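Local structure of uncharacterized protein (Helicobacter pylori, 4O5J) at residues A54-I57 and E58-N61. The protein is the sialic acid-binding adhesin SabA, an outer membrane protein whose extracellular domain probably attaches the bacterium to sialylated host glycans. Residues are numbered along the deposited sequence; the frame is centred on the assembly and turned at random.
Sequences ANNI and ELVN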
loop_
_atom_site.group_PDB
_atom_site.type_symbol
_atom_site.label_atom_id
_atom_site.label_comp_id
_atom_site.label_asym_id
_atom_site.label_seq_id
_atom_site.Cartn_x
_atom_site.Cartn_y
_atom_site.Cartn_z
ATOM N N ALA A 54 -22.596 13.549 -19.131
ATOM C CA ALA A 54 -22.817 12.241 -19.712
ATOM C C ALA A 54 -22.990 12.398 -21.205
ATOM O O ALA A 54 -22.523 11.573 -21.950
ATOM C CB ALA A 54 -24.030 11.557 -19.113
ATOM N N ASN A 55 -23.613 13.485 -21.640
ATOM C CA ASN A 55 -23.768 13.754 -23.064
ATOM C C ASN A 55 -22.555 14.357 -23.782
ATOM O O ASN A 55 -22.624 14.641 -24.984
ATOM C CB ASN A 55 -24.998 14.639 -23.279
ATOM C CG ASN A 55 -26.245 13.900 -22.967
ATOM O OD1 ASN A 55 -26.314 12.736 -23.140
ATOM N ND2 ASN A 55 -27.177 14.537 -22.466
ATOM N N ASN A 56 -21.476 14.577 -23.043
ATOM C CA ASN A 56 -20.287 15.207 -23.572
ATOM C C ASN A 56 -19.270 14.151 -24.001
ATOM O O ASN A 56 -18.405 13.744 -23.223
ATOM C CB ASN A 56 -19.678 16.116 -22.507
ATOM C CG ASN A 56 -18.528 16.906 -23.043
ATOM O OD1 ASN A 56 -17.904 16.560 -24.052
ATOM N ND2 ASN A 56 -18.240 17.984 -22.381
ATOM N N ILE A 57 -19.368 13.746 -25.262
ATOM C CA ILE A 57 -18.611 12.608 -25.789
ATOM C C ILE A 57 -17.110 12.802 -25.658
ATOM O O ILE A 57 -16.353 11.895 -25.286
ATOM C CB ILE A 57 -19.007 12.308 -27.267
ATOM C CG1 ILE A 57 -18.355 11.015 -27.680
ATOM C CG2 ILE A 57 -18.594 13.440 -28.230
ATOM C CD1 ILE A 57 -18.598 9.928 -26.663
ATOM N N GLU A 58 -16.673 14.008 -25.928
ATOM C CA GLU A 58 -15.289 14.291 -25.790
ATOM C C GLU A 58 -14.820 14.097 -24.339
ATOM O O GLU A 58 -13.751 13.526 -24.079
ATOM C CB GLU A 58 -15.069 15.700 -26.249
ATOM C CG GLU A 58 -13.617 16.080 -26.258
ATOM C CD GLU A 58 -13.398 17.429 -26.894
ATOM O OE1 GLU A 58 -12.391 18.081 -26.522
ATOM O OE2 GLU A 58 -14.226 17.836 -27.758
ATOM N N LEU A 59 -15.633 14.563 -23.397
ATOM C CA LEU A 59 -15.278 14.472 -21.979
ATOM C C LEU A 59 -15.328 13.027 -21.548
ATOM O O LEU A 59 -14.479 12.579 -20.808
ATOM C CB LEU A 59 -16.231 15.282 -21.145
ATOM C CG LEU A 59 -16.072 15.201 -19.640
ATOM C CD1 LEU A 59 -14.693 15.632 -19.086
ATOM C CD2 LEU A 59 -17.180 16.013 -18.994
ATOM N N VAL A 60 -16.323 12.285 -22.024
ATOM C CA VAL A 60 -16.403 10.867 -21.674
ATOM C C VAL A 60 -15.176 10.113 -22.180
ATOM O O VAL A 60 -14.509 9.420 -21.421
ATOM C CB VAL A 60 -17.682 10.233 -22.204
ATOM C CG1 VAL A 60 -17.690 8.712 -21.986
ATOM C CG2 VAL A 60 -18.859 10.895 -21.519
ATOM N N ASN A 61 -14.836 10.286 -23.438
ATOM C CA ASN A 61 -13.643 9.623 -23.998
ATOM C C ASN A 61 -12.346 10.080 -23.359
ATOM O O ASN A 61 -11.411 9.293 -23.134
ATOM C CB ASN A 61 -13.602 9.839 -25.508
ATOM C CG ASN A 61 -14.685 9.070 -26.213
ATOM O OD1 ASN A 61 -15.251 8.118 -25.640
ATOM N ND2 ASN A 61 -14.994 9.464 -27.451
#
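Asn56 O accepts from Val60 N at 2.8 Å and Asn61 N follows with a nearly straight bond to Ile57 O; these i to i+4 bonds close the first turn of helix 57-76, just after the N-cap residue Asn56. The capping bond runs from Leu59 N to Asn56 OD1 at 3.1 Å; the N-H points well at the oxygen (157°), yet the donor stands above the plane of the amide carbonyl instead of within it. With CG anti to the backbone N (chi1 -174°), the Asn56 amide folds back over the helix start, and its CG presses on Leu59 CB at 3.4 Å, the two side chains crossing at about a right angle. Asn56 O also has a weak bond from Leu59 N, so that one N-H is shared between backbone and side-chain oxygens of the same residue. The link from helix 29-54 is short, with Asn55 and Asn56 lying between the two helices. Val60 and Leu59 pack on helix 343-396, whereas Ile57 lies against the loop carrying Gln273 and Thr275. Asn61 OD1 accepts from Gln273 N, while Asn61 ND2 lies 3.7 Å from Ile57 CD1.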